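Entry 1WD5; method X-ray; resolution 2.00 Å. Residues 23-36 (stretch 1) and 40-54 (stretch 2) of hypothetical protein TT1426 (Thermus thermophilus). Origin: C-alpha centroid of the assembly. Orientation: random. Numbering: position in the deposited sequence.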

# COMPACT_ATOMS: atom_id res chain seq x y z
N GLU A 23 0.73 9.45 -16.01
CA GLU A 23 -0.46 9.96 -16.69
C GLU A 23 -1.75 9.48 -16.03
O GLU A 23 -2.01 8.28 -15.99
CB GLU A 23 -0.43 9.54 -18.16
CG GLU A 23 0.82 9.99 -18.89
CD GLU A 23 0.84 9.58 -20.35
OE1 GLU A 23 0.70 8.37 -20.63
OE2 GLU A 23 0.99 10.47 -21.21
N ALA A 24 -2.54 10.42 -15.53
CA ALA A 24 -3.80 10.10 -14.86
C ALA A 24 -3.62 8.81 -14.08
O ALA A 24 -4.29 7.81 -14.33
CB ALA A 24 -4.91 9.94 -15.89
N PRO A 25 -2.69 8.82 -13.11
CA PRO A 25 -2.40 7.64 -12.30
C PRO A 25 -3.50 7.22 -11.33
O PRO A 25 -4.31 8.03 -10.89
CB PRO A 25 -1.13 8.04 -11.56
CG PRO A 25 -1.37 9.50 -11.31
CD PRO A 25 -1.92 9.98 -12.64
N VAL A 26 -3.53 5.92 -11.03
CA VAL A 26 -4.46 5.38 -10.07
C VAL A 26 -3.59 5.37 -8.82
O VAL A 26 -2.57 4.67 -8.78
CB VAL A 26 -4.88 3.93 -10.40
CG1 VAL A 26 -5.79 3.38 -9.32
CG2 VAL A 26 -5.59 3.90 -11.74
N VAL A 27 -3.96 6.16 -7.82
CA VAL A 27 -3.20 6.24 -6.58
C VAL A 27 -3.84 5.34 -5.53
O VAL A 27 -4.95 5.60 -5.07
CB VAL A 27 -3.16 7.69 -6.06
CG1 VAL A 27 -2.23 7.80 -4.85
CG2 VAL A 27 -2.70 8.62 -7.17
N LEU A 28 -3.13 4.27 -5.17
CA LEU A 28 -3.63 3.31 -4.19
C LEU A 28 -3.03 3.54 -2.82
O LEU A 28 -1.81 3.51 -2.65
CB LEU A 28 -3.30 1.88 -4.65
CG LEU A 28 -3.83 1.47 -6.03
CD1 LEU A 28 -3.46 0.02 -6.30
CD2 LEU A 28 -5.34 1.66 -6.08
N GLY A 29 -3.89 3.76 -1.83
CA GLY A 29 -3.41 3.98 -0.48
C GLY A 29 -3.63 2.77 0.41
O GLY A 29 -4.67 2.13 0.35
N LEU A 30 -2.63 2.45 1.23
CA LEU A 30 -2.77 1.33 2.16
C LEU A 30 -3.57 1.83 3.35
O LEU A 30 -3.34 2.92 3.85
CB LEU A 30 -1.39 0.85 2.64
CG LEU A 30 -0.59 -0.07 1.71
CD1 LEU A 30 -0.28 0.62 0.40
CD2 LEU A 30 0.70 -0.48 2.41
N PRO A 31 -4.55 1.03 3.83
CA PRO A 31 -5.39 1.41 4.97
C PRO A 31 -4.53 1.52 6.23
O PRO A 31 -3.60 0.74 6.40
CB PRO A 31 -6.38 0.24 5.08
CG PRO A 31 -6.37 -0.37 3.70
CD PRO A 31 -4.93 -0.29 3.31
N ARG A 32 -4.82 2.49 7.10
CA ARG A 32 -5.89 3.47 6.92
C ARG A 32 -5.31 4.87 6.74
O ARG A 32 -5.76 5.63 5.88
CB ARG A 32 -6.85 3.45 8.11
CG ARG A 32 -7.65 2.15 8.25
CD ARG A 32 -8.82 2.28 9.22
NE ARG A 32 -8.40 2.43 10.61
CZ ARG A 32 -7.98 1.44 11.39
NH1 ARG A 32 -7.92 0.20 10.93
NH2 ARG A 32 -7.63 1.69 12.65
N GLY A 33 -4.31 5.21 7.54
CA GLY A 33 -3.69 6.52 7.44
C GLY A 33 -3.14 6.79 6.05
O GLY A 33 -3.13 7.93 5.58
N GLY A 34 -2.69 5.72 5.39
CA GLY A 34 -2.15 5.86 4.05
C GLY A 34 -3.16 6.39 3.04
O GLY A 34 -2.78 7.01 2.05
N VAL A 35 -4.44 6.16 3.30
CA VAL A 35 -5.48 6.63 2.38
C VAL A 35 -5.54 8.15 2.40
O VAL A 35 -5.87 8.77 1.39
CB VAL A 35 -6.86 6.03 2.75
CG1 VAL A 35 -7.94 6.61 1.84
CG2 VAL A 35 -6.82 4.51 2.59
N VAL A 36 -5.22 8.76 3.54
CA VAL A 36 -5.24 10.22 3.63
C VAL A 36 -4.13 10.80 2.76
O VAL A 36 -4.36 11.74 1.99
CB VAL A 36 -5.03 10.71 5.08
CG1 VAL A 36 -4.97 12.23 5.10
CG2 VAL A 36 -6.16 10.21 5.97
N GLU A 40 -4.63 13.00 -0.96
CA GLU A 40 -4.02 14.30 -1.25
C GLU A 40 -3.19 14.20 -2.53
O GLU A 40 -3.21 15.10 -3.36
CB GLU A 40 -3.15 14.75 -0.08
CG GLU A 40 -2.61 16.19 -0.17
CD GLU A 40 -3.71 17.25 -0.23
OE1 GLU A 40 -4.79 17.03 0.37
OE2 GLU A 40 -3.49 18.30 -0.86
N VAL A 41 -2.47 13.09 -2.69
CA VAL A 41 -1.64 12.90 -3.88
C VAL A 41 -2.53 12.85 -5.12
O VAL A 41 -2.26 13.52 -6.11
CB VAL A 41 -0.82 11.59 -3.81
CG1 VAL A 41 -0.21 11.28 -5.18
CG2 VAL A 41 0.28 11.72 -2.77
N ALA A 42 -3.59 12.05 -5.06
CA ALA A 42 -4.50 11.90 -6.18
C ALA A 42 -5.09 13.25 -6.59
O ALA A 42 -5.22 13.54 -7.78
CB ALA A 42 -5.62 10.93 -5.82
N ARG A 43 -5.44 14.08 -5.62
CA ARG A 43 -6.01 15.40 -5.92
C ARG A 43 -4.99 16.35 -6.55
O ARG A 43 -5.33 17.15 -7.41
CB ARG A 43 -6.61 16.02 -4.65
CG ARG A 43 -7.81 15.26 -4.12
CD ARG A 43 -8.29 15.77 -2.75
NE ARG A 43 -9.45 14.99 -2.31
CZ ARG A 43 -10.66 15.10 -2.85
NH1 ARG A 43 -10.87 15.97 -3.83
NH2 ARG A 43 -11.64 14.31 -2.44
N ARG A 44 -3.73 16.26 -6.12
CA ARG A 44 -2.70 17.14 -6.66
C ARG A 44 -2.22 16.70 -8.04
O ARG A 44 -1.86 17.54 -8.87
CB ARG A 44 -1.52 17.24 -5.69
CG ARG A 44 -1.92 17.67 -4.29
CD ARG A 44 -1.08 18.81 -3.76
NE ARG A 44 -1.67 19.39 -2.56
CZ ARG A 44 -1.45 20.64 -2.16
NH1 ARG A 44 -0.64 21.43 -2.85
NH2 ARG A 44 -2.04 21.10 -1.06
N LEU A 45 -2.21 15.40 -8.30
CA LEU A 45 -1.76 14.89 -9.59
C LEU A 45 -2.88 14.73 -10.62
O LEU A 45 -2.63 14.35 -11.76
CB LEU A 45 -1.06 13.54 -9.42
CG LEU A 45 0.30 13.51 -8.71
CD1 LEU A 45 0.79 12.07 -8.63
CD2 LEU A 45 1.30 14.36 -9.47
N GLY A 46 -4.11 15.01 -10.22
CA GLY A 46 -5.22 14.86 -11.14
C GLY A 46 -5.46 13.39 -11.43
O GLY A 46 -5.87 13.01 -12.54
N GLY A 47 -5.19 12.55 -10.44
CA GLY A 47 -5.38 11.12 -10.61
C GLY A 47 -6.66 10.62 -9.95
O GLY A 47 -7.55 11.41 -9.61
N GLU A 48 -6.74 9.31 -9.78
CA GLU A 48 -7.91 8.67 -9.18
C GLU A 48 -7.52 7.91 -7.91
O GLU A 48 -6.59 7.10 -7.91
CB GLU A 48 -8.53 7.71 -10.20
CG GLU A 48 -9.60 6.80 -9.65
CD GLU A 48 -10.36 6.07 -10.75
OE1 GLU A 48 -9.72 5.64 -11.73
OE2 GLU A 48 -11.59 5.91 -10.62
N LEU A 49 -8.25 8.16 -6.82
CA LEU A 49 -7.96 7.52 -5.54
C LEU A 49 -8.74 6.24 -5.28
O LEU A 49 -9.93 6.14 -5.58
CB LEU A 49 -8.20 8.52 -4.40
CG LEU A 49 -8.00 8.11 -2.94
CD1 LEU A 49 -9.15 7.26 -2.45
CD2 LEU A 49 -6.67 7.39 -2.78
N ASP A 50 -8.05 5.25 -4.72
CA ASP A 50 -8.67 3.99 -4.35
C ASP A 50 -7.82 3.37 -3.26
O ASP A 50 -6.74 3.89 -2.93
CB ASP A 50 -8.78 3.03 -5.55
CG ASP A 50 -9.70 1.84 -5.27
OD1 ASP A 50 -10.37 1.83 -4.21
OD2 ASP A 50 -9.75 0.91 -6.09
N VAL A 51 -8.30 2.28 -2.69
CA VAL A 51 -7.57 1.62 -1.63
C VAL A 51 -7.07 0.28 -2.14
O VAL A 51 -7.68 -0.33 -3.01
CB VAL A 51 -8.49 1.40 -0.42
CG1 VAL A 51 -9.68 0.53 -0.83
CG2 VAL A 51 -7.73 0.74 0.71
N VAL A 52 -5.93 -0.16 -1.61
CA VAL A 52 -5.39 -1.46 -1.99
C VAL A 52 -5.69 -2.34 -0.79
O VAL A 52 -5.33 -2.00 0.34
CB VAL A 52 -3.87 -1.41 -2.29
CG1 VAL A 52 -3.10 -0.84 -1.12
CG2 VAL A 52 -3.37 -2.80 -2.65
N LEU A 53 -6.36 -3.45 -1.04
CA LEU A 53 -6.76 -4.38 0.01
C LEU A 53 -6.08 -5.73 -0.16
O LEU A 53 -6.46 -6.53 -1.02
CB LEU A 53 -8.29 -4.53 -0.03
CG LEU A 53 -9.03 -3.21 0.26
CD1 LEU A 53 -10.46 -3.26 -0.27
CD2 LEU A 53 -9.01 -2.97 1.76
N VAL A 54 -5.08 -5.97 0.68
CA VAL A 54 -4.30 -7.20 0.61
C VAL A 54 -3.81 -7.63 2.00
O VAL A 54 -3.88 -6.86 2.96
CB VAL A 54 -3.05 -6.99 -0.27
CG1 VAL A 54 -3.45 -6.49 -1.65
CG2 VAL A 54 -2.13 -5.97 0.39

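The contact is a strand-helix-strand unit in which two neighbouring parallel strands, 26-29 and 48-51, are joined by a ladder of backbone hydrogen bonds and covered on one face by the helix that connects them. The parallel assignment rests on register and direction: Val26 pairs with Glu48, Val27 with Leu49, Leu28 with Asp50 and Gly29 with Val51, and the strand axes diverge by 31°, a marked twist.

Five hydrogen bonds alternate in direction along the ladder. Glu48 N donates to Pro25 O (3.0 Å), Val27 N to Glu48 O (2.8 Å), Asp50 N to Val27 O (3.1 Å), Gly29 N to Asp50 O (3.1 Å) and Val52 N to Gly29 O (3.3 Å). Their N-H...O angles of 157-165° indicate well-directed bonds, although the last is the longest. Four of these five carbonyls, all but Pro25 O, also receive a CA-H...O contact, as between Leu28 CA and Asp50 O (3.4 Å).

Side chains alternate between the two faces. Val27, on the face shared with Leu49 and Val51, meets the helix: its CG1 lies 4.0 Å from Val41 CG1 and its CG2 lies 4.0 Å from Ala42 CB. Farther along, Val51 CG2 packs against Pro31 CG (3.5 Å) and Val35 CG2 (4.3 Å). Gly29 has no side chain; a CB would point to this face and would clash with Gly34 O at 3.0 Å. On the other face, Leu28 CD2 approaches Asp50 CB at 3.7 Å. Beyond the paired segment, Leu30 CD1 reaches Val52 CG1 at 3.5 Å.

Two glycines lie between helix and strand. Gly46 leaves helical geometry with positive phi (69°), which favours glycine, while a CB on Gly47 would fall 2.5 Å from Pro25 O, the carbonyl that accepts the first ladder bond.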